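Local coordinates for SnoaL-like domain-containing protein (Burkholderia thailandensis E264, PDB 3H3H), which is of unknown function but has the SnoaL-like fold of the NTF2 superfamily, whose cone-shaped pocket probably binds a small molecule, at residues 16-21 against 89-94; 20-25 against 74-79. All blocks are in the same frame, centred on the assembly; numbering follows the deposited sequence.

Contact 1 (16-21 against 89-94); sequences EWIDAW and VAIHYR
Helix 7-22 lies on the curved sheet of this NTF2-like fold, and its residues 16-21 face strand 88-94 with the segment axes 11.1 Å apart at closest and 42° from parallel, so long side chains bridge the gap. W17 does most of this. With CG anti to its backbone N (chi1 -173°), the indole reaches down toward the strand, and its benzo end meets two residues there. W17 CE3 rests 3.7 Å from I91 CD1, the tip of an extended isoleucine chain. Farther out, CZ3 and CH2 turn their edge to one face of the Y93 ring in an offset edge-to-face pair, centroids 5.4 Å apart and planes at 65°; W17 CH2 lies 3.8 Å from Y93 CE1. I18 fills in beside them: its CB is directed to one side of the strand, and only the CD1 end comes nearer, I18 CD1 lying 4.2 Å from Y93 CB and 4.3 Å from I91 CG2. W21, one turn beyond W17, is too far from the strand to touch it but lays CD1 over the centre of one W17 ring face, 3.4 Å above the plane. The contact is thus apolar and buried, and its two polar tips are satisfied by residues of two other strands: W17 NE1 hydrogen-bonds Y33 OH of 33-34, and Y93 OH bonds E103 OE2 of 100-107. An unidentified ligand about 3 Å from the Y93 side chain is consistent with this aromatic cluster forming part of a pocket wall, with the Y93-E103 hydrogen bond possibly giving it a polar spot.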
# COMPACT_ATOMS: atom_id res chain seq x y z
N GLU B 16 9.33 3.89 14.65
CA GLU B 16 9.16 5.25 15.16
C GLU B 16 7.74 5.70 14.93
O GLU B 16 7.17 6.31 15.81
CB GLU B 16 10.14 6.23 14.52
CG GLU B 16 11.54 5.90 14.83
CD GLU B 16 12.56 6.83 14.16
OE1 GLU B 16 12.22 7.64 13.28
OE2 GLU B 16 13.74 6.71 14.47
N TRP B 17 7.15 5.39 13.76
CA TRP B 17 5.82 5.87 13.43
C TRP B 17 4.80 5.22 14.35
O TRP B 17 3.94 5.90 14.91
CB TRP B 17 5.46 5.53 11.96
CG TRP B 17 4.22 6.09 11.50
CD1 TRP B 17 4.02 7.32 10.91
CD2 TRP B 17 2.98 5.41 11.41
NE1 TRP B 17 2.69 7.47 10.59
CE2 TRP B 17 2.05 6.28 10.80
CE3 TRP B 17 2.56 4.14 11.81
CZ2 TRP B 17 0.71 5.94 10.62
CZ3 TRP B 17 1.23 3.79 11.57
CH2 TRP B 17 0.32 4.68 11.01
N ILE B 18 4.89 3.90 14.54
CA ILE B 18 4.00 3.19 15.46
C ILE B 18 4.16 3.74 16.89
O ILE B 18 3.19 4.03 17.58
CB ILE B 18 4.27 1.70 15.45
CG1 ILE B 18 3.85 1.09 14.12
CG2 ILE B 18 3.58 0.96 16.64
CD1 ILE B 18 2.36 0.95 13.93
N ASP B 19 5.40 3.90 17.30
CA ASP B 19 5.66 4.38 18.67
C ASP B 19 5.15 5.79 18.84
O ASP B 19 4.69 6.11 19.92
CB ASP B 19 7.13 4.31 18.99
CG ASP B 19 7.62 2.88 19.25
OD1 ASP B 19 6.80 1.95 19.29
OD2 ASP B 19 8.82 2.70 19.39
N ALA B 20 5.23 6.62 17.80
CA ALA B 20 4.81 8.02 17.93
C ALA B 20 3.28 8.09 18.12
O ALA B 20 2.77 8.84 18.97
CB ALA B 20 5.23 8.85 16.72
N TRP B 21 2.56 7.32 17.32
CA TRP B 21 1.13 7.20 17.48
C TRP B 21 0.76 6.68 18.86
O TRP B 21 -0.09 7.24 19.55
CB TRP B 21 0.54 6.31 16.38
CG TRP B 21 0.33 7.14 15.12
CD1 TRP B 21 1.14 7.21 14.03
CD2 TRP B 21 -0.76 8.04 14.88
NE1 TRP B 21 0.62 8.08 13.13
CE2 TRP B 21 -0.55 8.59 13.62
CE3 TRP B 21 -1.90 8.41 15.60
CZ2 TRP B 21 -1.39 9.53 13.08
CZ3 TRP B 21 -2.76 9.34 15.03
CH2 TRP B 21 -2.50 9.86 13.77
N VAL B 89 6.97 2.67 1.74
CA VAL B 89 6.94 1.66 2.79
C VAL B 89 5.47 1.42 3.06
O VAL B 89 4.67 2.35 3.08
CB VAL B 89 7.65 2.17 4.05
CG1 VAL B 89 7.45 1.28 5.24
CG2 VAL B 89 9.17 2.28 3.76
N ALA B 90 5.11 0.17 3.30
CA ALA B 90 3.73 -0.17 3.66
C ALA B 90 3.77 -0.72 5.05
O ALA B 90 4.52 -1.67 5.31
CB ALA B 90 3.16 -1.26 2.73
N ILE B 91 3.02 -0.10 5.95
CA ILE B 91 2.93 -0.57 7.31
C ILE B 91 1.58 -1.23 7.48
O ILE B 91 0.56 -0.59 7.31
CB ILE B 91 3.08 0.56 8.35
CG1 ILE B 91 4.44 1.29 8.16
CG2 ILE B 91 2.98 -0.02 9.82
CD1 ILE B 91 4.68 2.42 9.24
N HIS B 92 1.60 -2.49 7.90
CA HIS B 92 0.39 -3.27 8.14
C HIS B 92 0.29 -3.31 9.65
O HIS B 92 1.23 -3.69 10.35
CB HIS B 92 0.57 -4.63 7.48
CG HIS B 92 -0.57 -5.57 7.67
ND1 HIS B 92 -1.89 -5.19 7.54
CD2 HIS B 92 -0.58 -6.89 7.97
CE1 HIS B 92 -2.66 -6.24 7.76
NE2 HIS B 92 -1.90 -7.29 7.99
N TYR B 93 -0.87 -2.91 10.14
CA TYR B 93 -1.05 -2.82 11.58
C TYR B 93 -2.49 -2.96 11.93
O TYR B 93 -3.37 -2.99 11.06
CB TYR B 93 -0.51 -1.48 12.08
CG TYR B 93 -1.24 -0.25 11.61
CD1 TYR B 93 -0.92 0.37 10.42
CD2 TYR B 93 -2.19 0.39 12.42
CE1 TYR B 93 -1.55 1.52 10.06
CE2 TYR B 93 -2.81 1.53 12.04
CZ TYR B 93 -2.48 2.13 10.87
OH TYR B 93 -3.12 3.31 10.50
N ARG B 94 -2.73 -3.23 13.21
CA ARG B 94 -4.06 -3.27 13.74
C ARG B 94 -4.37 -1.96 14.41
O ARG B 94 -3.64 -1.53 15.30
CB ARG B 94 -4.16 -4.43 14.71
CG ARG B 94 -5.55 -4.58 15.31
CD ARG B 94 -5.58 -5.92 16.05
NE ARG B 94 -6.90 -6.21 16.59
CZ ARG B 94 -7.33 -5.84 17.78
NH1 ARG B 94 -6.56 -5.14 18.60
NH2 ARG B 94 -8.55 -6.18 18.15

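Contact 2 (20-25 against 74-79); sequences AWNAHD and DLHFEW
N22 and H24 both hold CG anti to the carbonyl carbon and beside the backbone N (chi1 -74° and -50°), which swings their polar ends from the close of the helix onto the chain at 74-79. The N22 amide grips the backbone of F77 at two points. N22 OD1 accepts F77 N at 2.8 Å on a lone pair, while N22 ND2 donates to F77 O at 3.0 Å, nearly in the amide plane; both bonds are close to straight, so the amide is fixed against flipping. The H76 ring lies within 13° of parallel to this amide, H76 CE1 being 3.4 Å from N22 ND2. H24, turned by the positive phi of a Schellman motif, sends NE2 in its ring plane to L75 O at 2.6 Å, a short bond, and one face of its imidazole lies under N22 O. A water gives hydrogen bonds to N22 O and L75 O and also bonds H76 ND1, linking N22, L75 and H76. On the buried side F77 CE2 sits over a face of W21, 3.5 Å from W21 CG, and L75 CD1 packs near W21 CE3. The contact clasps the C-terminal end of helix 7-22 to the loop that enters strand 78-84. D25 N-caps helix 26-30, helix 58-71 packs on W21 and H24 through L69, and A96 touches L75 and F77.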
# COMPACT_ATOMS: atom_id res chain seq x y z
N ALA B 20 5.23 6.62 17.80
CA ALA B 20 4.81 8.02 17.93
C ALA B 20 3.28 8.09 18.12
O ALA B 20 2.77 8.84 18.97
CB ALA B 20 5.23 8.85 16.72
N TRP B 21 2.56 7.32 17.32
CA TRP B 21 1.13 7.20 17.48
C TRP B 21 0.76 6.68 18.86
O TRP B 21 -0.09 7.24 19.55
CB TRP B 21 0.54 6.31 16.38
CG TRP B 21 0.33 7.14 15.12
CD1 TRP B 21 1.14 7.21 14.03
CD2 TRP B 21 -0.76 8.04 14.88
NE1 TRP B 21 0.62 8.08 13.13
CE2 TRP B 21 -0.55 8.59 13.62
CE3 TRP B 21 -1.90 8.41 15.60
CZ2 TRP B 21 -1.39 9.53 13.08
CZ3 TRP B 21 -2.76 9.34 15.03
CH2 TRP B 21 -2.50 9.86 13.77
N ASN B 22 1.46 5.63 19.31
CA ASN B 22 1.15 5.00 20.58
C ASN B 22 1.43 5.90 21.77
O ASN B 22 0.81 5.76 22.85
CB ASN B 22 1.85 3.63 20.68
CG ASN B 22 1.17 2.61 19.79
OD1 ASN B 22 0.07 2.87 19.34
ND2 ASN B 22 1.80 1.46 19.52
N ALA B 23 2.41 6.79 21.58
CA ALA B 23 2.78 7.80 22.55
C ALA B 23 1.84 9.00 22.48
O ALA B 23 1.91 9.89 23.33
CB ALA B 23 4.18 8.24 22.31
N HIS B 24 0.95 9.00 21.48
CA HIS B 24 0.01 10.12 21.29
C HIS B 24 0.72 11.48 21.21
O HIS B 24 0.29 12.50 21.84
CB HIS B 24 -1.03 10.12 22.39
CG HIS B 24 -1.68 8.81 22.64
ND1 HIS B 24 -1.94 8.35 23.91
CD2 HIS B 24 -2.11 7.83 21.80
CE1 HIS B 24 -2.50 7.16 23.84
NE2 HIS B 24 -2.64 6.83 22.57
N ASP B 25 1.84 11.47 20.49
CA ASP B 25 2.78 12.56 20.43
C ASP B 25 2.69 13.09 19.01
O ASP B 25 3.36 12.63 18.10
CB ASP B 25 4.18 12.07 20.74
CG ASP B 25 5.19 13.17 20.85
OD1 ASP B 25 4.98 14.25 20.28
OD2 ASP B 25 6.25 12.88 21.43
N ASP B 74 -6.80 6.54 24.43
CA ASP B 74 -5.99 5.35 24.59
C ASP B 74 -5.84 4.66 23.24
O ASP B 74 -5.85 3.43 23.14
CB ASP B 74 -6.62 4.43 25.64
CG ASP B 74 -6.90 5.14 26.94
OD1 ASP B 74 -7.99 4.93 27.51
OD2 ASP B 74 -6.04 5.93 27.39
N LEU B 75 -5.72 5.47 22.18
CA LEU B 75 -5.43 4.99 20.85
C LEU B 75 -4.16 4.16 20.87
O LEU B 75 -3.17 4.53 21.48
CB LEU B 75 -5.22 6.17 19.88
CG LEU B 75 -4.79 5.85 18.44
CD1 LEU B 75 -5.23 6.86 17.34
CD2 LEU B 75 -3.25 5.71 18.34
N HIS B 76 -4.20 3.04 20.15
CA HIS B 76 -3.05 2.15 20.14
C HIS B 76 -3.04 1.36 18.87
O HIS B 76 -4.06 0.79 18.55
CB HIS B 76 -3.16 1.19 21.31
CG HIS B 76 -1.99 0.26 21.42
ND1 HIS B 76 -0.78 0.66 21.91
CD2 HIS B 76 -1.85 -1.02 21.04
CE1 HIS B 76 0.08 -0.34 21.83
NE2 HIS B 76 -0.56 -1.38 21.33
N PHE B 77 -1.89 1.31 18.20
CA PHE B 77 -1.73 0.55 16.96
C PHE B 77 -0.80 -0.62 17.24
O PHE B 77 0.19 -0.44 17.92
CB PHE B 77 -1.04 1.39 15.93
CG PHE B 77 -1.84 2.57 15.44
CD1 PHE B 77 -3.22 2.68 15.66
CD2 PHE B 77 -1.24 3.52 14.69
CE1 PHE B 77 -3.92 3.77 15.15
CE2 PHE B 77 -1.92 4.63 14.19
CZ PHE B 77 -3.25 4.75 14.39
N GLU B 78 -1.13 -1.79 16.71
CA GLU B 78 -0.21 -2.94 16.80
C GLU B 78 0.45 -3.17 15.48
O GLU B 78 -0.21 -3.52 14.51
CB GLU B 78 -0.94 -4.26 17.25
CG GLU B 78 -0.04 -5.47 17.19
CD GLU B 78 -0.65 -6.71 17.79
OE1 GLU B 78 -1.80 -6.64 18.26
OE2 GLU B 78 0.04 -7.72 17.79
N TRP B 79 1.77 -3.09 15.46
CA TRP B 79 2.55 -3.32 14.24
C TRP B 79 2.62 -4.78 13.86
O TRP B 79 3.08 -5.61 14.64
CB TRP B 79 3.93 -2.78 14.44
CG TRP B 79 4.85 -2.86 13.29
CD1 TRP B 79 4.54 -2.91 11.98
CD2 TRP B 79 6.28 -2.84 13.36
NE1 TRP B 79 5.66 -2.97 11.22
CE2 TRP B 79 6.76 -2.93 12.05
CE3 TRP B 79 7.20 -2.75 14.41
CZ2 TRP B 79 8.12 -2.90 11.74
CZ3 TRP B 79 8.58 -2.77 14.11
CH2 TRP B 79 9.02 -2.86 12.79
O HOH W 1 -0.93 3.47 22.97

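The two contacts lie on the same side of the chain's centre, their own centres about 9 Å apart, and both start from helix 7-22, sharing A20 and W21. Contact 1 joins the body of that helix to strand 88-94; contact 2 joins its end to the loop and first residues of strand 78-84, which comes earlier in the chain and is the antiparallel neighbour of 88-94 at the edge of the sheet. They meet directly: R94 N lies 2.8 Å from E78 O, a probable hydrogen bond, and the rings of Y93 and F77 touch. Together the two contacts hold helix 7-22 against two adjacent strands, and an unidentified ligand close to both Y93 and W21 suggests one shared pocket.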